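Local coordinates for protein ATP-dependent DNA helicase (Mycobacterium smegmatis, PDB 5V9X) that couples ATP hydrolysis to 3'-to-5' movement along a single DNA strand and so unwinds RNA:DNA hybrids, as a helicase of the bacterial Lhr family, at residues T37-T42 with A128-L133; L77-W82 with T187-E192; L209-Q214 with V469-L474; G638-L643 with D649-K654. One frame throughout, in Å; residues are numbered along the deposited sequence.

Interaction 1: residues T37-T42 with A128-L133; sequences TREWFT and AERHGL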
loop_
_atom_site.group_PDB
_atom_site.type_symbol
_atom_site.label_atom_id
_atom_site.label_comp_id
_atom_site.label_asym_id
_atom_site.label_seq_id
_atom_site.Cartn_x
_atom_site.Cartn_y
_atom_site.Cartn_z
ATOM N N THR A 37 -33.700 17.525 -1.948
ATOM C CA THR A 37 -32.459 17.052 -1.343
ATOM C C THR A 37 -32.119 17.843 -0.087
ATOM O O THR A 37 -31.583 17.281 0.875
ATOM C CB THR A 37 -31.313 17.130 -2.354
ATOM O OG1 THR A 37 -31.651 16.366 -3.516
ATOM C CG2 THR A 37 -30.034 16.571 -1.759
ATOM N N ARG A 38 -32.440 19.138 -0.067
ATOM C CA ARG A 38 -32.229 19.932 1.137
ATOM C C ARG A 38 -33.093 19.424 2.284
ATOM O O ARG A 38 -32.615 19.286 3.416
ATOM C CB ARG A 38 -32.525 21.406 0.853
ATOM C CG ARG A 38 -32.188 22.340 2.003
ATOM C CD ARG A 38 -32.772 23.733 1.801
ATOM N NE ARG A 38 -32.390 24.325 0.521
ATOM C CZ ARG A 38 -33.240 24.587 -0.467
ATOM N NH1 ARG A 38 -34.530 24.318 -0.323
ATOM N NH2 ARG A 38 -32.805 25.128 -1.598
ATOM N N GLU A 39 -34.367 19.125 2.007
ATOM C CA GLU A 39 -35.255 18.664 3.067
ATOM C C GLU A 39 -34.833 17.299 3.590
ATOM O O GLU A 39 -34.923 17.040 4.795
ATOM C CB GLU A 39 -36.706 18.622 2.584
ATOM C CG GLU A 39 -37.680 18.148 3.664
ATOM C CD GLU A 39 -39.125 18.494 3.364
ATOM O OE1 GLU A 39 -39.789 17.718 2.645
ATOM O OE2 GLU A 39 -39.595 19.546 3.849
ATOM N N TRP A 40 -34.369 16.411 2.708
ATOM C CA TRP A 40 -33.944 15.095 3.173
ATOM C C TRP A 40 -32.736 15.200 4.093
ATOM O O TRP A 40 -32.746 14.661 5.208
ATOM C CB TRP A 40 -33.617 14.167 2.006
ATOM C CG TRP A 40 -32.844 12.994 2.517
ATOM C CD1 TRP A 40 -33.342 11.930 3.208
ATOM C CD2 TRP A 40 -31.426 12.798 2.445
ATOM N NE1 TRP A 40 -32.327 11.067 3.545
ATOM C CE2 TRP A 40 -31.140 11.579 3.091
ATOM C CE3 TRP A 40 -30.372 13.529 1.888
ATOM C CZ2 TRP A 40 -29.846 11.075 3.196
ATOM C CZ3 TRP A 40 -29.087 13.026 1.990
ATOM C CH2 TRP A 40 -28.835 11.810 2.637
ATOM N N PHE A 41 -31.677 15.875 3.636
ATOM C CA PHE A 41 -30.456 15.962 4.431
ATOM C C PHE A 41 -30.721 16.591 5.792
ATOM O O PHE A 41 -30.068 16.231 6.779
ATOM C CB PHE A 41 -29.386 16.752 3.672
ATOM C CG PHE A 41 -28.013 16.657 4.283
ATOM C CD1 PHE A 41 -27.628 17.513 5.303
ATOM C CD2 PHE A 41 -27.108 15.709 3.836
ATOM C CE1 PHE A 41 -26.372 17.421 5.868
ATOM C CE2 PHE A 41 -25.846 15.615 4.396
ATOM C CZ PHE A 41 -25.478 16.473 5.413
ATOM N N THR A 42 -31.679 17.517 5.868
ATOM C CA THR A 42 -32.017 18.126 7.149
ATOM C C THR A 42 -32.689 17.120 8.079
ATOM O O THR A 42 -32.430 17.115 9.288
ATOM C CB THR A 42 -32.913 19.346 6.927
ATOM O OG1 THR A 42 -32.172 20.358 6.235
ATOM C CG2 THR A 42 -33.401 19.910 8.250
ATOM N N ALA A 128 -39.686 13.478 -2.008
ATOM C CA ALA A 128 -40.357 13.802 -3.264
ATOM C C ALA A 128 -41.837 13.452 -3.206
ATOM O O ALA A 128 -42.696 14.253 -3.591
ATOM C CB ALA A 128 -39.684 13.066 -4.423
ATOM N N GLU A 129 -42.153 12.253 -2.716
ATOM C CA GLU A 129 -43.542 11.817 -2.649
ATOM C C GLU A 129 -44.299 12.488 -1.510
ATOM O O GLU A 129 -45.518 12.676 -1.611
ATOM C CB GLU A 129 -43.603 10.295 -2.521
ATOM C CG GLU A 129 -42.975 9.578 -3.707
ATOM C CD GLU A 129 -43.048 8.068 -3.596
ATOM O OE1 GLU A 129 -43.406 7.563 -2.511
ATOM O OE2 GLU A 129 -42.746 7.387 -4.600
ATOM N N ARG A 130 -43.605 12.858 -0.431
ATOM C CA ARG A 130 -44.242 13.631 0.630
ATOM C C ARG A 130 -44.829 14.933 0.096
ATOM O O ARG A 130 -45.870 15.391 0.582
ATOM C CB ARG A 130 -43.235 13.915 1.748
ATOM C CG ARG A 130 -43.683 14.960 2.768
ATOM C CD ARG A 130 -42.598 15.224 3.805
ATOM N NE ARG A 130 -42.638 16.594 4.313
ATOM C CZ ARG A 130 -43.335 16.979 5.378
ATOM N NH1 ARG A 130 -44.058 16.100 6.056
ATOM N NH2 ARG A 130 -43.309 18.246 5.767
ATOM N N HIS A 131 -44.192 15.529 -0.912
ATOM C CA HIS A 131 -44.642 16.786 -1.492
ATOM C C HIS A 131 -45.390 16.592 -2.809
ATOM O O HIS A 131 -45.584 17.561 -3.552
ATOM C CB HIS A 131 -43.454 17.730 -1.686
ATOM C CG HIS A 131 -42.939 18.317 -0.408
ATOM N ND1 HIS A 131 -43.577 19.350 0.245
ATOM C CD2 HIS A 131 -41.853 18.013 0.341
ATOM C CE1 HIS A 131 -42.904 19.658 1.339
ATOM N NE2 HIS A 131 -41.854 18.861 1.421
ATOM N N GLY A 132 -45.816 15.366 -3.111
ATOM C CA GLY A 132 -46.609 15.098 -4.292
ATOM C C GLY A 132 -45.841 14.992 -5.590
ATOM O O GLY A 132 -46.461 14.779 -6.640
ATOM N N LEU A 133 -44.520 15.128 -5.560
ATOM C CA LEU A 133 -43.719 15.078 -6.771
ATOM C C LEU A 133 -43.425 13.632 -7.164
ATOM O O LEU A 133 -43.495 12.725 -6.331
ATOM C CB LEU A 133 -42.416 15.845 -6.564
ATOM C CG LEU A 133 -42.555 17.311 -6.150
ATOM C CD1 LEU A 133 -41.189 17.971 -6.048
ATOM C CD2 LEU A 133 -43.448 18.065 -7.122
#
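At the edge of the His131 imidazole, close to the ring plane, sits the carboxylate of Glu39, while one face of the ring is partly overlain by Arg130 CG, displaced toward the rim. The carboxylate and the ring are turned only 24° from each other, so the two flat groups meet edge to edge and nearly coplanar, their side chains arriving from opposite directions. The hydrogen bond runs from His131 NE2 to Glu39 OE1 at 2.7 Å. It uses the syn side of the oxygen, lies somewhat out of the carboxylate plane and is appreciably bent, with an N-H...O angle of 134°. Arg130 adds a weaker, longer hold on the same oxygen: its NE, in a salt bridge, stands 3.5 Å from Glu39 OE1, which lies at the edge of the guanidinium.

The contact illustrates how a helix end can be tied to its neighbour. Helix 118-130 closes in a Schellman motif, in which Gly132, at positive phi, is the C-prime residue; Leu133 N returns to Ala128 O at 2.8 Å and Gly132 N to Glu129 O at 3.1 Å. His131 is the first residue to leave helical geometry there, and its ring is directed at helix 35-44. Glu39 spans the gap because CG is anti to the backbone N (chi1 -180°) and the chain beyond stays extended. Beside this polar contact the two helices also pack through apolar groups, Trp40 touching Pro120 and Val127, and on the same helix as Glu39, Phe41 touches the bound AMP-PNP.

Interaction 2: residues L77-W82 with T187-E192; sequences LAAFLW and TVIVDE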
loop_
_atom_site.group_PDB
_atom_site.type_symbol
_atom_site.label_atom_id
_atom_site.label_comp_id
_atom_site.label_asym_id
_atom_site.label_seq_id
_atom_site.Cartn_x
_atom_site.Cartn_y
_atom_site.Cartn_z
ATOM N N LEU A 77 -20.968 11.583 1.107
ATOM C CA LEU A 77 -22.006 12.513 0.673
ATOM C C LEU A 77 -21.413 13.818 0.165
ATOM O O LEU A 77 -22.035 14.500 -0.657
ATOM C CB LEU A 77 -22.989 12.784 1.810
ATOM C CG LEU A 77 -23.941 11.643 2.177
ATOM C CD1 LEU A 77 -24.808 12.028 3.361
ATOM C CD2 LEU A 77 -24.796 11.235 0.988
ATOM N N ALA A 78 -20.223 14.187 0.645
ATOM C CA ALA A 78 -19.540 15.356 0.102
ATOM C C ALA A 78 -19.309 15.203 -1.395
ATOM O O ALA A 78 -19.535 16.141 -2.167
ATOM C CB ALA A 78 -18.213 15.580 0.827
ATOM N N ALA A 79 -18.879 14.016 -1.825
ATOM C CA ALA A 79 -18.586 13.789 -3.233
ATOM C C ALA A 79 -19.825 13.408 -4.033
ATOM O O ALA A 79 -19.867 13.644 -5.245
ATOM C CB ALA A 79 -17.521 12.702 -3.376
ATOM N N PHE A 80 -20.839 12.837 -3.387
ATOM C CA PHE A 80 -21.972 12.264 -4.103
ATOM C C PHE A 80 -23.188 13.178 -4.175
ATOM O O PHE A 80 -23.868 13.198 -5.205
ATOM C CB PHE A 80 -22.387 10.935 -3.462
ATOM C CG PHE A 80 -21.722 9.731 -4.069
ATOM C CD1 PHE A 80 -22.176 9.206 -5.269
ATOM C CD2 PHE A 80 -20.651 9.119 -3.439
ATOM C CE1 PHE A 80 -21.571 8.097 -5.831
ATOM C CE2 PHE A 80 -20.041 8.010 -3.996
ATOM C CZ PHE A 80 -20.501 7.498 -5.193
ATOM N N LEU A 81 -23.471 13.947 -3.116
ATOM C CA LEU A 81 -24.796 14.550 -2.971
ATOM C C LEU A 81 -25.113 15.517 -4.106
ATOM O O LEU A 81 -26.247 15.546 -4.601
ATOM C CB LEU A 81 -24.915 15.262 -1.625
ATOM C CG LEU A 81 -26.354 15.650 -1.272
ATOM C CD1 LEU A 81 -27.205 14.402 -1.081
ATOM C CD2 LEU A 81 -26.404 16.538 -0.041
ATOM N N TRP A 82 -24.138 16.325 -4.526
ATOM C CA TRP A 82 -24.397 17.265 -5.611
ATOM C C TRP A 82 -24.744 16.532 -6.900
ATOM O O TRP A 82 -25.688 16.904 -7.606
ATOM C CB TRP A 82 -23.197 18.186 -5.828
ATOM C CG TRP A 82 -23.449 19.175 -6.922
ATOM C CD1 TRP A 82 -22.979 19.122 -8.201
ATOM C CD2 TRP A 82 -24.266 20.350 -6.842
ATOM N NE1 TRP A 82 -23.439 20.199 -8.919
ATOM C CE2 TRP A 82 -24.232 20.968 -8.108
ATOM C CE3 TRP A 82 -25.016 20.943 -5.822
ATOM C CZ2 TRP A 82 -24.917 22.151 -8.379
ATOM C CZ3 TRP A 82 -25.696 22.117 -6.094
ATOM C CH2 TRP A 82 -25.642 22.708 -7.361
ATOM N N THR A 187 -19.087 13.075 -13.727
ATOM C CA THR A 187 -18.357 13.136 -12.471
ATOM C C THR A 187 -17.549 11.860 -12.291
ATOM O O THR A 187 -17.997 10.771 -12.660
ATOM C CB THR A 187 -19.314 13.325 -11.279
ATOM O OG1 THR A 187 -20.105 14.504 -11.473
ATOM C CG2 THR A 187 -18.545 13.451 -9.968
ATOM N N VAL A 188 -16.349 12.003 -11.731
ATOM C CA VAL A 188 -15.494 10.874 -11.386
ATOM C C VAL A 188 -15.026 11.059 -9.950
ATOM O O VAL A 188 -14.314 12.023 -9.644
ATOM C CB VAL A 188 -14.289 10.744 -12.333
ATOM C CG1 VAL A 188 -13.309 9.713 -11.797
ATOM C CG2 VAL A 188 -14.754 10.358 -13.728
ATOM N N ILE A 189 -15.423 10.140 -9.075
ATOM C CA ILE A 189 -15.009 10.144 -7.678
ATOM C C ILE A 189 -13.913 9.103 -7.506
ATOM O O ILE A 189 -14.095 7.934 -7.871
ATOM C CB ILE A 189 -16.195 9.854 -6.741
ATOM C CG1 ILE A 189 -17.355 10.810 -7.028
ATOM C CG2 ILE A 189 -15.763 9.959 -5.284
ATOM C CD1 ILE A 189 -18.582 10.550 -6.179
ATOM N N VAL A 190 -12.774 9.523 -6.967
ATOM C CA VAL A 190 -11.660 8.634 -6.673
ATOM C C VAL A 190 -11.515 8.606 -5.159
ATOM O O VAL A 190 -10.875 9.482 -4.565
ATOM C CB VAL A 190 -10.363 9.076 -7.360
ATOM C CG1 VAL A 190 -9.213 8.160 -6.962
ATOM C CG2 VAL A 190 -10.541 9.078 -8.870
ATOM N N ASP A 191 -12.121 7.603 -4.532
ATOM C CA ASP A 191 -12.083 7.463 -3.084
ATOM C C ASP A 191 -10.760 6.846 -2.648
ATOM O O ASP A 191 -10.179 6.017 -3.351
ATOM C CB ASP A 191 -13.246 6.598 -2.607
ATOM C CG ASP A 191 -13.669 6.912 -1.191
ATOM O OD1 ASP A 191 -12.857 7.489 -0.437
ATOM O OD2 ASP A 191 -14.817 6.578 -0.832
ATOM N N GLU A 192 -10.296 7.259 -1.471
ATOM C CA GLU A 192 -9.035 6.783 -0.903
ATOM C C GLU A 192 -7.887 6.975 -1.893
ATOM O O GLU A 192 -7.114 6.058 -2.178
ATOM C CB GLU A 192 -9.148 5.322 -0.462
ATOM C CG GLU A 192 -10.378 5.015 0.379
ATOM C CD GLU A 192 -10.436 5.817 1.665
ATOM O OE1 GLU A 192 -9.372 6.268 2.147
ATOM O OE2 GLU A 192 -11.553 5.999 2.198
#
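Ala79 and Phe80 of helix 75-88 close over Ile189 of strand 187-191, a helix-on-sheet contact in the RecA-like fold of the N-terminal helicase domain. The helix follows a strand and loop that fit a P-loop (Walker A), and the strand, central in a seven-stranded parallel sheet, leads to Asp191 and Glu192, consistent with the DE of a Walker B motif; Glu192 touches the bound AMP-PNP.

The aromatic part of the contact is a CH-pi interaction. Ile189 CD1 stands 3.5 Å from the centroid of the Phe80 ring and only 7° off its normal, so the methyl sits over the middle of one face, and all six ring carbons are nearly equidistant from it.

Aliphatic packing accounts for the rest. Ala79 CB fits against both branches of the isoleucine, at 3.7 Å from Ile189 CD1 and 3.8 Å from Ile189 CG2. With CG1 anti to the carbonyl carbon (chi1 -53°) and the chain then extended (chi2 178°), the longer branch reaches up to the helix. Ala79 also touches Ile223 and Leu225 of the adjoining strand 221-226. The same terminal methyl that faces the ring also approaches the helix backbone, with Ile189 CD1 3.5 Å from Ala79 O.

Interaction 3: residues L209-Q214 with V469-L474; sequences LERLDQ and VAVAAL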
loop_
_atom_site.group_PDB
_atom_site.type_symbol
_atom_site.label_atom_id
_atom_site.label_comp_id
_atom_site.label_asym_id
_atom_site.label_seq_id
_atom_site.Cartn_x
_atom_site.Cartn_y
_atom_site.Cartn_z
ATOM N N LEU A 209 -8.115 7.176 -16.566
ATOM C CA LEU A 209 -8.948 8.370 -16.493
ATOM C C LEU A 209 -8.730 9.291 -17.690
ATOM O O LEU A 209 -9.679 9.941 -18.146
ATOM C CB LEU A 209 -8.681 9.116 -15.187
ATOM C CG LEU A 209 -9.065 8.374 -13.903
ATOM C CD1 LEU A 209 -8.740 9.211 -12.671
ATOM C CD2 LEU A 209 -10.538 7.978 -13.920
ATOM N N GLU A 210 -7.502 9.368 -18.211
ATOM C CA GLU A 210 -7.271 10.179 -19.403
ATOM C C GLU A 210 -7.889 9.531 -20.635
ATOM O O GLU A 210 -8.412 10.226 -21.514
ATOM C CB GLU A 210 -5.775 10.412 -19.609
ATOM C CG GLU A 210 -5.149 11.392 -18.626
ATOM C CD GLU A 210 -5.767 12.782 -18.697
ATOM O OE1 GLU A 210 -5.829 13.459 -17.647
ATOM O OE2 GLU A 210 -6.188 13.201 -19.799
ATOM N N ARG A 211 -7.836 8.199 -20.719
ATOM C CA ARG A 211 -8.541 7.497 -21.788
ATOM C C ARG A 211 -10.046 7.719 -21.687
ATOM O O ARG A 211 -10.741 7.797 -22.706
ATOM C CB ARG A 211 -8.210 6.008 -21.747
ATOM C CG ARG A 211 -6.768 5.686 -22.099
ATOM C CD ARG A 211 -6.445 4.226 -21.828
ATOM N NE ARG A 211 -7.372 3.318 -22.498
ATOM C CZ ARG A 211 -7.375 2.000 -22.328
ATOM N NH1 ARG A 211 -6.501 1.435 -21.508
ATOM N NH2 ARG A 211 -8.253 1.245 -22.974
ATOM N N LEU A 212 -10.568 7.820 -20.461
ATOM C CA LEU A 212 -11.971 8.176 -20.277
ATOM C C LEU A 212 -12.260 9.562 -20.841
ATOM O O LEU A 212 -13.174 9.735 -21.656
ATOM C CB LEU A 212 -12.335 8.115 -18.793
ATOM C CG LEU A 212 -13.746 8.581 -18.413
ATOM C CD1 LEU A 212 -14.800 7.609 -18.923
ATOM C CD2 LEU A 212 -13.868 8.771 -16.912
ATOM N N ASP A 213 -11.472 10.561 -20.427
ATOM C CA ASP A 213 -11.700 11.936 -20.862
ATOM C C ASP A 213 -11.712 12.068 -22.381
ATOM O O ASP A 213 -12.345 12.984 -22.919
ATOM C CB ASP A 213 -10.635 12.858 -20.262
ATOM C CG ASP A 213 -10.866 13.139 -18.790
ATOM O OD1 ASP A 213 -11.911 12.709 -18.259
ATOM O OD2 ASP A 213 -10.004 13.793 -18.162
ATOM N N GLN A 214 -11.027 11.168 -23.088
ATOM C CA GLN A 214 -11.062 11.184 -24.545
ATOM C C GLN A 214 -12.331 10.565 -25.118
ATOM O O GLN A 214 -12.574 10.701 -26.322
ATOM C CB GLN A 214 -9.834 10.470 -25.114
ATOM C CG GLN A 214 -8.532 11.220 -24.880
ATOM C CD GLN A 214 -8.631 12.694 -25.241
ATOM O OE1 GLN A 214 -8.256 13.562 -24.452
ATOM N NE2 GLN A 214 -9.131 12.982 -26.439
ATOM N N VAL A 469 -0.989 -0.960 -25.579
ATOM C CA VAL A 469 -1.625 -2.113 -26.205
ATOM C C VAL A 469 -3.138 -2.026 -26.060
ATOM O O VAL A 469 -3.886 -2.371 -26.983
ATOM C CB VAL A 469 -1.074 -3.424 -25.610
ATOM C CG1 VAL A 469 -1.770 -4.630 -26.233
ATOM C CG2 VAL A 469 0.430 -3.511 -25.812
ATOM N N ALA A 470 -3.613 -1.543 -24.910
ATOM C CA ALA A 470 -5.042 -1.546 -24.624
ATOM C C ALA A 470 -5.782 -0.438 -25.366
ATOM O O ALA A 470 -6.900 -0.655 -25.846
ATOM C CB ALA A 470 -5.272 -1.415 -23.121
ATOM N N VAL A 471 -5.183 0.753 -25.461
ATOM C CA VAL A 471 -5.853 1.857 -26.140
ATOM C C VAL A 471 -5.990 1.568 -27.629
ATOM O O VAL A 471 -6.930 2.043 -28.276
ATOM C CB VAL A 471 -5.105 3.181 -25.882
ATOM C CG1 VAL A 471 -3.717 3.152 -26.510
ATOM C CG2 VAL A 471 -5.908 4.367 -26.402
ATOM N N ALA A 472 -5.078 0.778 -28.193
ATOM C CA ALA A 472 -5.097 0.444 -29.609
ATOM C C ALA A 472 -5.584 -0.975 -29.872
ATOM O O ALA A 472 -5.419 -1.478 -30.987
ATOM C CB ALA A 472 -3.706 0.638 -30.216
ATOM N N ALA A 473 -6.177 -1.633 -28.875
ATOM C CA ALA A 473 -6.636 -3.005 -29.059
ATOM C C ALA A 473 -7.942 -3.075 -29.836
ATOM O O ALA A 473 -8.218 -4.090 -30.487
ATOM C CB ALA A 473 -6.797 -3.692 -27.704
ATOM N N LEU A 474 -8.751 -2.021 -29.784
ATOM C CA LEU A 474 -10.038 -1.995 -30.464
ATOM C C LEU A 474 -10.037 -1.139 -31.720
ATOM O O LEU A 474 -10.820 -1.407 -32.638
ATOM C CB LEU A 474 -11.125 -1.487 -29.513
ATOM C CG LEU A 474 -11.181 -2.163 -28.144
ATOM C CD1 LEU A 474 -11.828 -1.246 -27.122
ATOM C CD2 LEU A 474 -11.929 -3.483 -28.229
#
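Arg211 of helix 200-213 lays its guanidinium against the end of helix 461-471 at Ala470 and Val471. The contact joins the RecA-like N-terminal helicase domain to a helix in the winged-helix family region of Lhr; helix 200-213 is itself packed on the central sheet of the RecA-like domain through Leu209 and Leu212. No hydrogen bond crosses between the two segments; the guanidinium meets the helix end by its face.

Van der Waals contact does the work. Arg211 NH1 lies 3.5 Å from Ala470 CB, and the peptide that follows Ala470 passes over one face of the guanidinium. Val471 N stands 3.9 Å above that plane, toward the rim of the group, and is 4.0 Å from Arg211 CZ. From the valine side chain, Val471 CB comes nearest, 4.1 Å from Arg211 NE. A bend at chi3 (54°) in an otherwise extended chain turns the guanidinium so that a face, not an edge, is offered to this backbone.

One polar partner comes from a third element: Arg211 NH2 is hydrogen-bonded to Thr175 OG1, just beyond helix 167-174, and that helix also packs on the arginine through Phe171 and Leu174. Phe171 touches Ala470 as well, so one side chain touches both partners. Ala470 also touches Ala542 of helix 538-543. The nearest carbonyl oxygen across the contact is Ala470 O, 3.7 Å from Arg211 NH2.

Interaction 4: residues G638-L643 with D649-K654; sequences GELASL and DKRCQK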
loop_
_atom_site.group_PDB
_atom_site.type_symbol
_atom_site.label_atom_id
_atom_site.label_comp_id
_atom_site.label_asym_id
_atom_site.label_seq_id
_atom_site.Cartn_x
_atom_site.Cartn_y
_atom_site.Cartn_z
ATOM N N GLY A 638 16.328 6.554 21.238
ATOM C CA GLY A 638 17.306 7.327 21.985
ATOM C C GLY A 638 16.686 8.082 23.146
ATOM O O GLY A 638 17.206 8.059 24.264
ATOM N N GLU A 639 15.556 8.750 22.897
ATOM C CA GLU A 639 14.935 9.570 23.933
ATOM C C GLU A 639 14.525 8.730 25.136
ATOM O O GLU A 639 14.895 9.037 26.276
ATOM C CB GLU A 639 13.725 10.315 23.368
ATOM C CG GLU A 639 12.994 11.149 24.412
ATOM C CD GLU A 639 11.970 12.089 23.810
ATOM O OE1 GLU A 639 10.760 11.837 23.973
ATOM O OE2 GLU A 639 12.379 13.083 23.173
ATOM N N LEU A 640 13.760 7.661 24.903
ATOM C CA LEU A 640 13.233 6.882 26.017
ATOM C C LEU A 640 14.298 6.030 26.696
ATOM O O LEU A 640 14.117 5.648 27.857
ATOM C CB LEU A 640 12.071 6.007 25.546
ATOM C CG LEU A 640 10.721 6.731 25.463
ATOM C CD1 LEU A 640 10.612 7.596 24.210
ATOM C CD2 LEU A 640 9.566 5.749 25.548
ATOM N N ALA A 641 15.404 5.733 26.016
ATOM C CA ALA A 641 16.512 5.029 26.649
ATOM C C ALA A 641 17.363 5.935 27.532
ATOM O O ALA A 641 18.464 5.537 27.923
ATOM C CB ALA A 641 17.397 4.364 25.590
ATOM N N SER A 642 16.881 7.137 27.857
ATOM C CA SER A 642 17.636 8.064 28.689
ATOM C C SER A 642 16.740 8.757 29.711
ATOM O O SER A 642 16.993 9.908 30.083
ATOM C CB SER A 642 18.351 9.109 27.830
ATOM O OG SER A 642 17.423 9.852 27.061
ATOM N N LEU A 643 15.698 8.077 30.179
ATOM C CA LEU A 643 14.723 8.663 31.086
ATOM C C LEU A 643 14.682 7.867 32.380
ATOM O O LEU A 643 14.665 6.631 32.351
ATOM C CB LEU A 643 13.326 8.688 30.460
ATOM C CG LEU A 643 13.129 9.453 29.153
ATOM C CD1 LEU A 643 11.708 9.264 28.645
ATOM C CD2 LEU A 643 13.441 10.929 29.339
ATOM N N ASP A 649 7.577 6.415 32.548
ATOM C CA ASP A 649 6.197 5.972 32.723
ATOM C C ASP A 649 5.210 7.001 32.185
ATOM O O ASP A 649 4.211 6.638 31.552
ATOM C CB ASP A 649 5.920 5.680 34.198
ATOM C CG ASP A 649 6.650 4.446 34.695
ATOM O OD1 ASP A 649 7.308 3.772 33.875
ATOM O OD2 ASP A 649 6.571 4.154 35.908
ATOM N N LYS A 650 5.467 8.290 32.429
ATOM C CA LYS A 650 4.612 9.335 31.869
ATOM C C LYS A 650 4.567 9.239 30.349
ATOM O O LYS A 650 3.497 9.327 29.738
ATOM C CB LYS A 650 5.110 10.720 32.284
ATOM C CG LYS A 650 5.519 10.877 33.735
ATOM C CD LYS A 650 6.291 12.180 33.903
ATOM C CE LYS A 650 7.171 12.170 35.141
ATOM N NZ LYS A 650 8.343 13.075 34.976
ATOM N N ARG A 651 5.734 9.063 29.725
ATOM C CA ARG A 651 5.810 9.023 28.269
ATOM C C ARG A 651 5.021 7.850 27.701
ATOM O O ARG A 651 4.330 7.990 26.685
ATOM C CB ARG A 651 7.272 8.946 27.834
ATOM C CG ARG A 651 7.488 8.997 26.338
ATOM C CD ARG A 651 7.420 10.419 25.819
ATOM N NE ARG A 651 8.418 10.642 24.778
ATOM C CZ ARG A 651 8.206 10.437 23.484
ATOM N NH1 ARG A 651 7.024 10.016 23.062
ATOM N NH2 ARG A 651 9.176 10.662 22.609
ATOM N N CYS A 652 5.111 6.684 28.343
ATOM C CA CYS A 652 4.425 5.504 27.830
ATOM C C CYS A 652 2.913 5.607 27.985
ATOM O O CYS A 652 2.171 5.059 27.161
ATOM C CB CYS A 652 4.941 4.247 28.534
ATOM S SG CYS A 652 6.657 3.821 28.158
ATOM N N GLN A 653 2.435 6.304 29.019
ATOM C CA GLN A 653 1.002 6.308 29.298
ATOM C C GLN A 653 0.218 7.187 28.332
ATOM O O GLN A 653 -0.953 6.898 28.057
ATOM C CB GLN A 653 0.746 6.745 30.741
ATOM C CG GLN A 653 1.103 5.678 31.765
ATOM C CD GLN A 653 0.464 4.332 31.461
ATOM O OE1 GLN A 653 -0.685 4.257 31.018
ATOM N NE2 GLN A 653 1.210 3.257 31.694
ATOM N N LYS A 654 0.823 8.252 27.807
ATOM C CA LYS A 654 0.154 9.029 26.770
ATOM C C LYS A 654 0.181 8.335 25.414
ATOM O O LYS A 654 -0.322 8.898 24.434
ATOM C CB LYS A 654 0.767 10.429 26.670
ATOM C CG LYS A 654 2.283 10.464 26.674
ATOM C CD LYS A 654 2.789 11.889 26.826
ATOM C CE LYS A 654 2.294 12.516 28.122
ATOM N NZ LYS A 654 2.854 13.880 28.328
#
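Two turns in the Arg651 side chain bring its guanidinium to Glu639: CG leaves anti to the backbone N (chi1 -176°), and bends at chi2 (80°) and chi3 then swing the head across the glutamate. Glu639 by contrast is extended, so the two side chains cross at about a right angle, with carboxylate and guanidinium planes 65° apart. Glu639 OE1 lies at the edge of the guanidinium and faces both NE and NH2 in a salt bridge. Its bond from Arg651 NE, at 2.7 Å, is weak and bent, while the separation from Arg651 NH2 is modelled too short for its length to be trusted.

Leu640 covers a face of the same group, its CD1 standing 3.5 Å above the guanidinium plane of Arg651 near the rim. Its other methyl, Leu640 CD2, is 3.9 Å from Arg651 CG and 4.4 Å from Cys652 SG.

The contact holds together two consecutive helices, 627-640 and 645-653, joined by a short turn. The turn begins where Ser642 OG and Ser642 N both bond to Glu639 O, the hydroxyl at 2.8 Å. Helix 661-676 packs on this pair through Leu665 and Thr662, while Gln444 OE1 accepts from Arg651 NH1. With one guanidinium edge given to a carboxylate, another nitrogen to an amide oxygen and a face under leucine, the rotation of the guanidinium is probably restricted.

Interactions 2 and 3 are the buried contacts, interaction 1 lies at the surface and interaction 4 is intermediate. Chemistry follows place: a largely apolar fit of helix on sheet in interaction 2, an arginine face between domains in interaction 3, a histidine-carboxylate hydrogen bond with a weak arginine bridge in interaction 1 and a glutamate-arginine salt bridge in interaction 4. The first three form a continuous chain of packing. Leu81 of helix 75-88 touches Thr37 and Trp40 of interaction 1, and Val188 of strand 187-191, next to Ile189, meets Leu209 and Leu212 of interaction 3. Interaction 4 stands apart, on the opposite side of the chain's centre from interaction 3, and joins helices that are close neighbours in sequence.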